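PDB 3RPF: molybdopterin synthase catalytic subunit from Helicobacter pylori, which probably converts precursor Z into molybdopterin by inserting two sulfur atoms, supplied by the carrier MoaD, to form the dithiolene group. Local coordinates for residues 31-36 with 95-100; 38-43 with 85-90; 47-52 with 123-128; 72-77 with 102-107. All coordinates share one frame; numbering follows the deposited sequence.

Contact 1. Residues 31-36 with 95-100; sequences GAFCVF and VSMGKN. With SO4 (sulfate ion), chain E.
The Phe33 ring meets selenomethionine Met97 at its edge: SE lies 83° off the ring normal and 4.0 Å from Phe33 CD1, a Met-aromatic contact made in the ring plane. Val95 CG2 comes up obliquely on the same ring and reaches Phe33 CE1 at 3.6 Å. Phe33 and Met97 run side by side in the same direction. Phe33 CG stands anti to the backbone N (chi1 -179°), beside the carbonyl carbon. With Val35 and Val95 these side chains form one face of the sheet, which helix 14-27 covers. Ala32, Cys34 and Ser96 lie on the other face, toward helix 101-118, where Ser96 OG is hydrogen-bonded to the carbonyl oxygen of Ala104.

The strands are antiparallel, at 177° and 4.8 Å between axes. Cys34 and Ser96 form a hydrogen-bonded pair, Cys34 N reaching Ser96 O at 2.9 Å. At the far end Gly98 O accepts two donors, Ala32 N at 3.0 Å and Gly31 N at 2.9 Å. Beyond it, Asn100 ND2 donates to sulfate O1 at 3.3 Å. Arg101 also binds this ion, which probably comes from the crystallisation liquor; both residues probably bind substrate, as in related enzymes. The second subunit continues the sheet beyond strand 32-39. Gly31 and Ala32 opposite Gly98 make a classic beta bulge at the end of an antiparallel strand pair.

Contact 2. Residues 38-43 with 85-90; sequences GIVRKE and VLIGQS
Val40 and Ile87 cross at about a right angle, Val40 CG1 resting 3.7 Å from Ile87 CD1. The other branch of Val40 serves a different neighbour: CG2 meets Val85 CG1 at 3.8 Å, the two valines crossing obliquely. This division follows from chi1 of 173°, which sets CG1 anti to the backbone N and leaves CG2 beside it. Ile87 CD1 also reaches the backbone of 41-42, lying 3.2 Å from Arg41 O and 3.4 Å from Lys42 CA. Ile39 and Ser90 form an antiparallel non-hydrogen-bonded pair.

Two backbone bonds fix Val40 between these groups. Its N donates to Gln89 O at 2.8 Å with an angle of 170°, and its O accepts from Gly88 N at 2.8 Å. Residues 86-89 make a type II turn, closed by Gln89 N to Leu86 O, with Gly88 at positive phi (89°). The CB of Arg41 is directed away from 85-90, and its NE is bonded to Asn29 O of the second subunit.

Ile39, Val40 and Arg41 probably bind substrate, as in related enzymes. Two nearly straight main-chain bonds hold the Val40 peptide groups while its branches pack on Val85 and Ile87, which is consistent with a well-defined backbone position in this part of the probable pocket.

Contact 3. Residues 47-52 with 123-128; sequences QGLSFD and KYDLIH
Strands 48-52 and 123-127 run antiparallel at 142°, 4.5 Å apart at closest approach, with Ser50 and Tyr124 as a hydrogen-bonded pair in which Ser50 N reaches Tyr124 O at 2.9 Å.

On one face Leu49 spreads its two branches: CD1 lies 3.8 Å from Lys123 CD, and CD2 lies 3.4 Å from Asp125 OD1. Leu49 and Asp125 run side by side, whereas Leu49 and Lys123 cross obliquely. The aliphatic part of Lys123 also lies alongside Phe51, whose CE1 is 4.0 Å from Lys123 CD. On the other face Leu126 CD2 touches Ser50 CB at 4.1 Å, while Leu126 CB is 3.2 Å from Gly48 O, which accepts a bond from Leu126 N. Gly48 N is buried with no partner in the model. Ser50 O sits at the edge of the Tyr124 ring, in its plane, 3.4 Å from Tyr124 CD2. Farther along, the Asp52 carboxylate crosses that ring obliquely, the planes 64° apart.

Asp52 OD1 forms a salt bridge with Arg131, which also makes a cation-pi contact with Tyr124, and Asp125 OD2 pairs with Arg137. Phe51 packs on Gly74 and Lys123 on Cys72 of the Molybdopterin converting factor chain, consistent with the inserted C-terminal tail known from MoaD-MoaE complexes. Lys123, Tyr124 and Asp125 probably bind substrate, and the packing of Leu49 and Phe51 on the Lys123 stem probably limits where its NZ can lie.

Contact 4. Residues 72-77 with 102-107; sequences LGVVLK and KNALEL
Where helix 101-118 packs on the mixed sheet, Leu72 and Val74 on one side meet Asn103, Ala104 and Leu107 on the other. Leu107 CD1 makes most of the apolar contact: it lies 3.5 Å from Val74 CB and 4.0 Å from Leu72 CD1. Val74 and Leu107 slide past each other in opposite directions, while Leu72 and Leu107 cross obliquely. Val74 CG2 turns to the helix backbone, 3.7 Å from Ala104 N and 3.8 Å from Asn103 CB, because chi1 (172°) sets CG1 anti to the backbone N and CG2 beside it.

The polar link is one direct side-chain bond, supplemented by a water. Asn103 ND2 donates to Leu72 O at 3.3 Å with an angle of 156°, arriving in the carbonyl plane on a lone pair. The water donates to the same Leu72 O at 2.6 Å and weakly accepts from ND2, so it bridges the pair. Lys102 NZ donates to Asn103 OD1, a bond that helps orient the amide.

Between Leu72 and Val74, Gly73 is the C-prime residue of a Schellman motif that ends helix 55-71. Leu107 also packs on Trp65 and Ala69 of that helix, and Val74 on Ser96 of the adjacent strand. The axes of 74-77 and 102-107 approach to 8.8 Å at 28°, a helix packed on one face of a beta sheet, as in alpha/beta folds.

How the contacts relate
Contacts 1 and 4 lie on one side of the chain's centre, their own centres about 7 Å apart, and join strands 32-39, 90-98 and 74-82 of the mixed sheet to helix 101-118; Met97 O and Val75 N probably bond between them. Contacts 2 and 3, centres about 10 Å apart, lie together where strand 84-86 pairs with 48-53 in the antiparallel sheet. Centres of contacts 1 and 3 are about 31 Å apart. Along the chain contact 2 is nested inside contact 1, while contacts 1 and 3 cross. Lys99, beside Asn100, packs on Arg41 of the second subunit, so the probable substrate-binding residues of contacts 1 and 2 probably approach each other across the dimer interface; contact 3 meets the sulfur carrier chain.

Contact 1. Residues 31-36 with 95-100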
loop_
_atom_site.group_PDB
_atom_site.type_symbol
_atom_site.label_atom_id
_atom_site.label_comp_id
_atom_site.label_asym_id
_atom_site.label_seq_id
_atom_site.Cartn_x
_atom_site.Cartn_y
_atom_site.Cartn_z
ATOM N N GLY A 31 4.282 -6.882 11.798
ATOM C CA GLY A 31 3.735 -5.649 12.352
ATOM C C GLY A 31 3.269 -4.702 11.269
ATOM O O GLY A 31 2.648 -3.678 11.563
ATOM N N ALA A 32 3.587 -5.031 10.016
ATOM C CA ALA A 32 3.219 -4.165 8.879
ATOM C C ALA A 32 2.667 -4.955 7.705
ATOM O O ALA A 32 3.263 -5.951 7.262
ATOM C CB ALA A 32 4.409 -3.321 8.424
ATOM N N PHE A 33 1.545 -4.481 7.172
ATOM C CA PHE A 33 0.784 -5.269 6.202
ATOM C C PHE A 33 0.283 -4.325 5.110
ATOM O O PHE A 33 -0.629 -3.525 5.357
ATOM C CB PHE A 33 -0.364 -5.950 6.964
ATOM C CG PHE A 33 -1.258 -6.844 6.125
ATOM C CD1 PHE A 33 -0.891 -8.149 5.840
ATOM C CD2 PHE A 33 -2.493 -6.393 5.683
ATOM C CE1 PHE A 33 -1.734 -8.980 5.099
ATOM C CE2 PHE A 33 -3.338 -7.211 4.955
ATOM C CZ PHE A 33 -2.954 -8.512 4.658
ATOM N N CYS A 34 0.894 -4.392 3.920
ATOM C CA CYS A 34 0.495 -3.542 2.797
ATOM C C CYS A 34 -0.194 -4.337 1.698
ATOM O O CYS A 34 0.348 -5.331 1.218
ATOM C CB CYS A 34 1.712 -2.884 2.171
ATOM S SG CYS A 34 2.915 -2.252 3.339
ATOM N N VAL A 35 -1.362 -3.867 1.266
ATOM C CA VAL A 35 -2.151 -4.556 0.252
ATOM C C VAL A 35 -2.464 -3.604 -0.893
ATOM O O VAL A 35 -2.702 -2.406 -0.677
ATOM C CB VAL A 35 -3.488 -5.048 0.825
ATOM C CG1 VAL A 35 -4.398 -5.525 -0.294
ATOM C CG2 VAL A 35 -3.257 -6.150 1.842
ATOM N N PHE A 36 -2.429 -4.135 -2.108
ATOM C CA PHE A 36 -2.962 -3.439 -3.262
ATOM C C PHE A 36 -3.977 -4.330 -3.955
ATOM O O PHE A 36 -3.747 -5.528 -4.128
ATOM C CB PHE A 36 -1.866 -3.075 -4.265
ATOM C CG PHE A 36 -2.385 -2.309 -5.447
ATOM C CD1 PHE A 36 -2.512 -0.925 -5.393
ATOM C CD2 PHE A 36 -2.782 -2.963 -6.594
ATOM C CE1 PHE A 36 -3.005 -0.213 -6.474
ATOM C CE2 PHE A 36 -3.282 -2.246 -7.692
ATOM C CZ PHE A 36 -3.391 -0.880 -7.623
ATOM N N VAL A 95 0.427 -8.406 -1.721
ATOM C CA VAL A 95 0.679 -8.069 -0.323
ATOM C C VAL A 95 2.170 -8.049 -0.099
ATOM O O VAL A 95 2.909 -8.876 -0.645
ATOM C CB VAL A 95 0.039 -9.103 0.617
ATOM C CG1 VAL A 95 0.588 -10.505 0.307
ATOM C CG2 VAL A 95 0.279 -8.738 2.069
ATOM N N SER A 96 2.609 -7.077 0.692
ATOM C CA SER A 96 3.985 -6.984 1.122
ATOM C C SER A 96 3.857 -6.808 2.610
ATOM O O SER A 96 3.223 -5.838 3.062
ATOM C CB SER A 96 4.633 -5.744 0.507
ATOM O OG SER A 96 5.930 -5.531 1.045
HETATM N N MSE A 97 4.421 -7.737 3.387
HETATM C CA MSE A 97 4.262 -7.648 4.852
HETATM C C MSE A 97 5.541 -8.062 5.547
HETATM O O MSE A 97 6.334 -8.827 4.999
HETATM C CB MSE A 97 3.102 -8.537 5.320
HETATM C CG MSE A 97 3.185 -9.983 4.758
HETATM SE SE MSE A 97 1.663 -11.121 5.231
HETATM C CE MSE A 97 1.685 -12.372 3.712
ATOM N N GLY A 98 5.757 -7.545 6.750
ATOM C CA GLY A 98 6.934 -7.935 7.471
ATOM C C GLY A 98 6.940 -7.401 8.882
ATOM O O GLY A 98 5.947 -6.855 9.396
ATOM N N LYS A 99 8.087 -7.550 9.516
ATOM C CA LYS A 99 8.251 -7.069 10.860
ATOM C C LYS A 99 8.106 -5.554 10.904
ATOM O O LYS A 99 7.329 -5.042 11.715
ATOM C CB LYS A 99 9.611 -7.521 11.399
ATOM C CG LYS A 99 9.991 -6.928 12.746
ATOM C CD LYS A 99 11.224 -7.659 13.307
ATOM C CE LYS A 99 12.007 -6.780 14.266
ATOM N NZ LYS A 99 12.566 -7.546 15.424
ATOM N N ASN A 100 8.830 -4.853 10.028
ATOM C CA ASN A 100 8.892 -3.387 10.037
ATOM C C ASN A 100 8.248 -2.761 8.798
ATOM O O ASN A 100 8.276 -3.345 7.723
ATOM C CB ASN A 100 10.343 -2.924 10.147
ATOM C CG ASN A 100 10.955 -3.246 11.497
ATOM O OD1 ASN A 100 11.796 -4.141 11.612
ATOM N ND2 ASN A 100 10.535 -2.518 12.527
HETATM S S SO4 E . 7.244 0.180 12.241
HETATM O O1 SO4 E . 8.558 -0.068 11.653
HETATM O O2 SO4 E . 6.346 -0.939 11.963
HETATM O O3 SO4 E . 7.412 0.332 13.681
HETATM O O4 SO4 E . 6.652 1.394 11.682
#

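Contact 2. Residues 38-43 with 85-90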
loop_
_atom_site.group_PDB
_atom_site.type_symbol
_atom_site.label_atom_id
_atom_site.label_comp_id
_atom_site.label_asym_id
_atom_site.label_seq_id
_atom_site.Cartn_x
_atom_site.Cartn_y
_atom_site.Cartn_z
ATOM N N GLY A 38 -6.294 -4.322 -7.509
ATOM C CA GLY A 38 -6.709 -3.731 -8.774
ATOM C C GLY A 38 -8.114 -4.202 -9.111
ATOM O O GLY A 38 -8.362 -5.409 -9.229
ATOM N N ILE A 39 -9.034 -3.247 -9.243
ATOM C CA ILE A 39 -10.446 -3.540 -9.415
ATOM C C ILE A 39 -10.877 -3.075 -10.787
ATOM O O ILE A 39 -10.548 -1.967 -11.192
ATOM C CB ILE A 39 -11.284 -2.764 -8.396
ATOM C CG1 ILE A 39 -10.915 -3.182 -6.974
ATOM C CG2 ILE A 39 -12.775 -2.942 -8.689
ATOM C CD1 ILE A 39 -11.370 -2.189 -5.920
ATOM N N VAL A 40 -11.604 -3.921 -11.516
ATOM C CA VAL A 40 -12.053 -3.537 -12.839
ATOM C C VAL A 40 -13.142 -2.482 -12.709
ATOM O O VAL A 40 -14.164 -2.692 -12.057
ATOM C CB VAL A 40 -12.563 -4.757 -13.635
ATOM C CG1 VAL A 40 -13.192 -4.308 -14.938
ATOM C CG2 VAL A 40 -11.417 -5.743 -13.895
ATOM N N ARG A 41 -12.925 -1.331 -13.325
ATOM C CA ARG A 41 -13.929 -0.289 -13.256
ATOM C C ARG A 41 -14.636 -0.136 -14.592
ATOM O O ARG A 41 -14.099 -0.498 -15.645
ATOM C CB ARG A 41 -13.312 1.032 -12.804
ATOM C CG ARG A 41 -12.103 1.469 -13.589
ATOM C CD ARG A 41 -11.600 2.822 -13.088
ATOM N NE ARG A 41 -12.648 3.845 -13.129
ATOM C CZ ARG A 41 -12.892 4.626 -14.183
ATOM N NH1 ARG A 41 -12.166 4.503 -15.290
ATOM N NH2 ARG A 41 -13.860 5.530 -14.135
ATOM N N LYS A 42 -15.855 0.380 -14.540
ATOM C CA LYS A 42 -16.620 0.626 -15.745
ATOM C C LYS A 42 -16.067 1.852 -16.448
ATOM O O LYS A 42 -16.064 2.955 -15.892
ATOM C CB LYS A 42 -18.094 0.813 -15.418
ATOM C CG LYS A 42 -18.921 1.284 -16.606
ATOM C CD LYS A 42 -20.394 1.348 -16.257
ATOM C CE LYS A 42 -21.198 2.028 -17.355
ATOM N NZ LYS A 42 -22.663 2.015 -17.062
ATOM N N GLU A 43 -15.562 1.637 -17.657
ATOM C CA GLU A 43 -15.147 2.721 -18.528
ATOM C C GLU A 43 -15.984 2.624 -19.788
ATOM O O GLU A 43 -16.083 1.548 -20.388
ATOM C CB GLU A 43 -13.663 2.609 -18.880
ATOM C CG GLU A 43 -13.214 3.704 -19.838
ATOM C CD GLU A 43 -11.757 3.611 -20.243
ATOM O OE1 GLU A 43 -11.196 2.487 -20.273
ATOM O OE2 GLU A 43 -11.178 4.680 -20.549
ATOM N N VAL A 85 -12.896 -10.877 -16.295
ATOM C CA VAL A 85 -13.212 -10.263 -15.027
ATOM C C VAL A 85 -14.192 -9.115 -15.271
ATOM O O VAL A 85 -13.899 -8.191 -15.992
ATOM C CB VAL A 85 -11.945 -9.759 -14.345
ATOM C CG1 VAL A 85 -12.227 -9.307 -12.967
ATOM C CG2 VAL A 85 -10.880 -10.812 -14.376
ATOM N N LEU A 86 -15.351 -9.182 -14.652
ATOM C CA LEU A 86 -16.383 -8.186 -14.850
ATOM C C LEU A 86 -16.211 -6.919 -14.011
ATOM O O LEU A 86 -15.490 -6.911 -13.041
ATOM C CB LEU A 86 -17.759 -8.798 -14.616
ATOM C CG LEU A 86 -18.029 -10.129 -15.301
ATOM C CD1 LEU A 86 -19.399 -10.629 -14.971
ATOM C CD2 LEU A 86 -17.826 -10.055 -16.776
ATOM N N ILE A 87 -16.938 -5.876 -14.382
ATOM C CA ILE A 87 -16.872 -4.596 -13.712
ATOM C C ILE A 87 -17.198 -4.811 -12.263
ATOM O O ILE A 87 -18.102 -5.531 -11.939
ATOM C CB ILE A 87 -17.983 -3.680 -14.202
ATOM C CG1 ILE A 87 -17.743 -3.224 -15.632
ATOM C CG2 ILE A 87 -18.191 -2.561 -13.220
ATOM C CD1 ILE A 87 -16.370 -2.774 -15.886
ATOM N N GLY A 88 -16.448 -4.163 -11.393
ATOM C CA GLY A 88 -16.638 -4.292 -9.965
ATOM C C GLY A 88 -15.836 -5.418 -9.338
ATOM O O GLY A 88 -15.707 -5.478 -8.108
ATOM N N GLN A 89 -15.295 -6.314 -10.159
ATOM C CA GLN A 89 -14.535 -7.458 -9.651
ATOM C C GLN A 89 -13.032 -7.188 -9.668
ATOM O O GLN A 89 -12.553 -6.347 -10.435
ATOM C CB GLN A 89 -14.858 -8.727 -10.452
ATOM C CG GLN A 89 -16.335 -9.100 -10.447
ATOM C CD GLN A 89 -16.601 -10.483 -11.015
ATOM O OE1 GLN A 89 -15.993 -10.897 -12.009
ATOM N NE2 GLN A 89 -17.522 -11.205 -10.387
ATOM N N SER A 90 -12.291 -7.911 -8.829
ATOM C CA SER A 90 -10.850 -7.696 -8.693
ATOM C C SER A 90 -10.034 -8.606 -9.595
ATOM O O SER A 90 -10.343 -9.786 -9.751
ATOM C CB SER A 90 -10.418 -7.886 -7.231
ATOM O OG SER A 90 -11.207 -7.085 -6.365
#

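Contact 3. Residues 47-52 with 123-128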
loop_
_atom_site.group_PDB
_atom_site.type_symbol
_atom_site.label_atom_id
_atom_site.label_comp_id
_atom_site.label_asym_id
_atom_site.label_seq_id
_atom_site.Cartn_x
_atom_site.Cartn_y
_atom_site.Cartn_z
ATOM N N GLN A 47 -17.983 -4.368 -20.582
ATOM C CA GLN A 47 -18.532 -5.360 -19.666
ATOM C C GLN A 47 -17.515 -5.742 -18.601
ATOM O O GLN A 47 -17.875 -6.227 -17.523
ATOM C CB GLN A 47 -18.933 -6.614 -20.453
ATOM C CG GLN A 47 -20.033 -6.367 -21.463
ATOM C CD GLN A 47 -20.079 -7.456 -22.511
ATOM O OE1 GLN A 47 -19.083 -7.716 -23.192
ATOM N NE2 GLN A 47 -21.222 -8.119 -22.631
ATOM N N GLY A 48 -16.238 -5.530 -18.907
ATOM C CA GLY A 48 -15.168 -5.900 -17.990
ATOM C C GLY A 48 -13.874 -6.040 -18.765
ATOM O O GLY A 48 -13.747 -5.506 -19.875
ATOM N N LEU A 49 -12.908 -6.751 -18.191
ATOM C CA LEU A 49 -11.639 -6.945 -18.857
ATOM C C LEU A 49 -11.366 -8.433 -18.968
ATOM O O LEU A 49 -12.012 -9.248 -18.300
ATOM C CB LEU A 49 -10.505 -6.280 -18.079
ATOM C CG LEU A 49 -10.578 -4.794 -17.723
ATOM C CD1 LEU A 49 -9.455 -4.430 -16.751
ATOM C CD2 LEU A 49 -10.529 -3.899 -18.961
ATOM N N SER A 50 -10.401 -8.784 -19.808
ATOM C CA SER A 50 -9.974 -10.171 -19.933
ATOM C C SER A 50 -8.455 -10.204 -19.998
ATOM O O SER A 50 -7.828 -9.278 -20.522
ATOM C CB SER A 50 -10.579 -10.822 -21.167
ATOM O OG SER A 50 -10.348 -12.220 -21.144
ATOM N N PHE A 51 -7.851 -11.248 -19.440
ATOM C CA PHE A 51 -6.395 -11.309 -19.385
ATOM C C PHE A 51 -5.830 -12.604 -19.994
ATOM O O PHE A 51 -6.395 -13.687 -19.803
ATOM C CB PHE A 51 -5.913 -11.166 -17.942
ATOM C CG PHE A 51 -6.309 -9.855 -17.282
ATOM C CD1 PHE A 51 -5.500 -8.729 -17.388
ATOM C CD2 PHE A 51 -7.476 -9.765 -16.553
ATOM C CE1 PHE A 51 -5.858 -7.521 -16.779
ATOM C CE2 PHE A 51 -7.844 -8.553 -15.928
ATOM C CZ PHE A 51 -7.032 -7.440 -16.048
ATOM N N ASP A 52 -4.734 -12.482 -20.745
ATOM C CA ASP A 52 -3.884 -13.636 -21.067
ATOM C C ASP A 52 -2.599 -13.549 -20.242
ATOM O O ASP A 52 -2.074 -12.452 -20.011
ATOM C CB ASP A 52 -3.506 -13.660 -22.543
ATOM C CG ASP A 52 -4.682 -13.958 -23.456
ATOM O OD1 ASP A 52 -5.691 -14.552 -23.001
ATOM O OD2 ASP A 52 -4.587 -13.590 -24.648
ATOM N N LYS A 123 -3.843 -7.406 -21.614
ATOM C CA LYS A 123 -5.167 -6.960 -21.201
ATOM C C LYS A 123 -6.029 -6.631 -22.401
ATOM O O LYS A 123 -5.555 -6.024 -23.361
ATOM C CB LYS A 123 -5.059 -5.727 -20.298
ATOM C CG LYS A 123 -6.392 -5.053 -20.002
ATOM C CD LYS A 123 -6.302 -4.110 -18.784
ATOM C CE LYS A 123 -5.610 -2.813 -19.140
ATOM N NZ LYS A 123 -5.486 -1.906 -17.945
ATOM N N TYR A 124 -7.302 -7.014 -22.319
ATOM C CA TYR A 124 -8.290 -6.721 -23.347
ATOM C C TYR A 124 -9.522 -6.103 -22.696
ATOM O O TYR A 124 -9.955 -6.549 -21.626
ATOM C CB TYR A 124 -8.723 -8.007 -24.035
ATOM C CG TYR A 124 -7.596 -8.841 -24.611
ATOM C CD1 TYR A 124 -7.326 -8.827 -25.976
ATOM C CD2 TYR A 124 -6.820 -9.653 -23.799
ATOM C CE1 TYR A 124 -6.300 -9.606 -26.517
ATOM C CE2 TYR A 124 -5.792 -10.434 -24.327
ATOM C CZ TYR A 124 -5.536 -10.401 -25.681
ATOM O OH TYR A 124 -4.518 -11.173 -26.202
ATOM N N ASP A 125 -10.104 -5.105 -23.341
ATOM C CA ASP A 125 -11.408 -4.584 -22.952
ATOM C C ASP A 125 -12.478 -5.576 -23.417
ATOM O O ASP A 125 -12.393 -6.080 -24.514
ATOM C CB ASP A 125 -11.647 -3.228 -23.614
ATOM C CG ASP A 125 -10.761 -2.129 -23.052
ATOM O OD1 ASP A 125 -10.579 -2.092 -21.835
ATOM O OD2 ASP A 125 -10.244 -1.304 -23.828
ATOM N N LEU A 126 -13.484 -5.856 -22.604
ATOM C CA LEU A 126 -14.578 -6.703 -23.049
ATOM C C LEU A 126 -15.705 -5.794 -23.529
ATOM O O LEU A 126 -16.341 -5.137 -22.733
ATOM C CB LEU A 126 -15.096 -7.563 -21.904
ATOM C CG LEU A 126 -14.378 -8.869 -21.622
ATOM C CD1 LEU A 126 -15.129 -9.747 -20.653
ATOM C CD2 LEU A 126 -14.100 -9.579 -22.901
ATOM N N ILE A 127 -15.944 -5.766 -24.832
ATOM C CA ILE A 127 -17.033 -4.985 -25.407
ATOM C C ILE A 127 -17.848 -5.819 -26.374
ATOM O O ILE A 127 -17.295 -6.416 -27.259
ATOM C CB ILE A 127 -16.501 -3.777 -26.159
ATOM C CG1 ILE A 127 -15.283 -3.220 -25.449
ATOM C CG2 ILE A 127 -17.542 -2.712 -26.238
ATOM C CD1 ILE A 127 -14.922 -1.885 -25.883
ATOM N N HIS A 128 -19.163 -5.832 -26.227
ATOM C CA HIS A 128 -20.013 -6.602 -27.126
ATOM C C HIS A 128 -19.646 -8.077 -27.116
ATOM O O HIS A 128 -19.813 -8.753 -28.116
ATOM C CB HIS A 128 -19.894 -6.070 -28.558
ATOM C CG HIS A 128 -20.117 -4.596 -28.669
ATOM N ND1 HIS A 128 -21.223 -3.969 -28.139
ATOM C CD2 HIS A 128 -19.372 -3.622 -29.249
ATOM C CE1 HIS A 128 -21.153 -2.672 -28.388
ATOM N NE2 HIS A 128 -20.040 -2.438 -29.060
#

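Contact 4. Residues 72-77 with 102-107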
loop_
_atom_site.group_PDB
_atom_site.type_symbol
_atom_site.label_atom_id
_atom_site.label_comp_id
_atom_site.label_asym_id
_atom_site.label_seq_id
_atom_site.Cartn_x
_atom_site.Cartn_y
_atom_site.Cartn_z
ATOM N N LEU A 72 15.070 -9.205 2.555
ATOM C CA LEU A 72 14.863 -8.000 3.358
ATOM C C LEU A 72 13.877 -8.229 4.490
ATOM O O LEU A 72 13.448 -7.280 5.134
ATOM C CB LEU A 72 14.367 -6.848 2.486
ATOM C CG LEU A 72 15.343 -6.308 1.446
ATOM C CD1 LEU A 72 14.733 -5.118 0.734
ATOM C CD2 LEU A 72 16.636 -5.911 2.105
ATOM N N GLY A 73 13.502 -9.483 4.723
ATOM C CA GLY A 73 12.598 -9.795 5.823
ATOM C C GLY A 73 11.138 -9.552 5.475
ATOM O O GLY A 73 10.288 -9.491 6.360
ATOM N N VAL A 74 10.841 -9.423 4.186
ATOM C CA VAL A 74 9.480 -9.135 3.731
ATOM C C VAL A 74 8.878 -10.296 2.932
ATOM O O VAL A 74 9.521 -10.828 2.029
ATOM C CB VAL A 74 9.479 -7.876 2.850
ATOM C CG1 VAL A 74 8.115 -7.657 2.190
ATOM C CG2 VAL A 74 9.885 -6.657 3.689
ATOM N N VAL A 75 7.648 -10.679 3.276
ATOM C CA VAL A 75 6.886 -11.641 2.494
ATOM C C VAL A 75 6.096 -10.929 1.411
ATOM O O VAL A 75 5.235 -10.085 1.696
ATOM C CB VAL A 75 5.892 -12.424 3.343
ATOM C CG1 VAL A 75 5.000 -13.289 2.446
ATOM C CG2 VAL A 75 6.628 -13.297 4.349
ATOM N N LEU A 76 6.383 -11.274 0.166
ATOM C CA LEU A 76 5.701 -10.648 -0.956
ATOM C C LEU A 76 4.984 -11.727 -1.739
ATOM O O LEU A 76 5.612 -12.681 -2.211
ATOM C CB LEU A 76 6.720 -9.936 -1.838
ATOM C CG LEU A 76 6.188 -9.230 -3.092
ATOM C CD1 LEU A 76 5.250 -8.072 -2.725
ATOM C CD2 LEU A 76 7.354 -8.729 -3.944
ATOM N N LYS A 77 3.665 -11.598 -1.859
ATOM C CA LYS A 77 2.878 -12.561 -2.640
ATOM C C LYS A 77 1.877 -11.841 -3.502
ATOM O O LYS A 77 1.540 -10.675 -3.241
ATOM C CB LYS A 77 2.150 -13.532 -1.710
ATOM C CG LYS A 77 3.113 -14.319 -0.831
ATOM C CD LYS A 77 2.373 -15.278 0.080
ATOM C CE LYS A 77 3.366 -16.145 0.849
ATOM N NZ LYS A 77 2.673 -17.174 1.676
ATOM N N LYS A 102 9.143 -0.145 7.052
ATOM C CA LYS A 102 9.991 0.552 6.090
ATOM C C LYS A 102 10.305 -0.294 4.851
ATOM O O LYS A 102 10.015 0.126 3.721
ATOM C CB LYS A 102 11.255 1.099 6.757
ATOM C CG LYS A 102 12.420 1.379 5.804
ATOM C CD LYS A 102 13.658 1.861 6.577
ATOM C CE LYS A 102 14.956 1.485 5.867
ATOM N NZ LYS A 102 15.303 0.033 6.010
ATOM N N ASN A 103 10.874 -1.479 5.039
ATOM C CA ASN A 103 11.165 -2.329 3.879
ATOM C C ASN A 103 9.900 -2.807 3.187
ATOM O O ASN A 103 9.871 -2.941 1.966
ATOM C CB ASN A 103 12.025 -3.539 4.255
ATOM C CG ASN A 103 13.368 -3.147 4.828
ATOM O OD1 ASN A 103 13.808 -2.007 4.690
ATOM N ND2 ASN A 103 14.031 -4.100 5.474
ATOM N N ALA A 104 8.861 -3.094 3.964
ATOM C CA ALA A 104 7.606 -3.580 3.381
ATOM C C ALA A 104 7.010 -2.541 2.446
ATOM O O ALA A 104 6.531 -2.869 1.356
ATOM C CB ALA A 104 6.613 -3.928 4.473
ATOM N N LEU A 105 7.017 -1.285 2.876
ATOM C CA LEU A 105 6.465 -0.214 2.048
ATOM C C LEU A 105 7.326 0.067 0.815
ATOM O O LEU A 105 6.805 0.416 -0.239
ATOM C CB LEU A 105 6.310 1.068 2.869
ATOM C CG LEU A 105 5.104 1.086 3.801
ATOM C CD1 LEU A 105 5.225 2.228 4.815
ATOM C CD2 LEU A 105 3.842 1.228 3.003
ATOM N N GLU A 106 8.641 -0.059 0.952
ATOM C CA GLU A 106 9.540 0.211 -0.163
ATOM C C GLU A 106 9.390 -0.861 -1.234
ATOM O O GLU A 106 9.274 -0.549 -2.417
ATOM C CB GLU A 106 10.997 0.288 0.314
ATOM N N LEU A 107 9.374 -2.126 -0.829
ATOM C CA LEU A 107 9.187 -3.206 -1.807
ATOM C C LEU A 107 7.832 -3.098 -2.505
ATOM O O LEU A 107 7.704 -3.357 -3.700
ATOM C CB LEU A 107 9.319 -4.557 -1.128
ATOM C CG LEU A 107 10.761 -5.008 -0.944
ATOM C CD1 LEU A 107 10.854 -5.979 0.208
ATOM C CD2 LEU A 107 11.256 -5.641 -2.233
HETATM O O HOH W 1 12.005 -5.914 6.880
#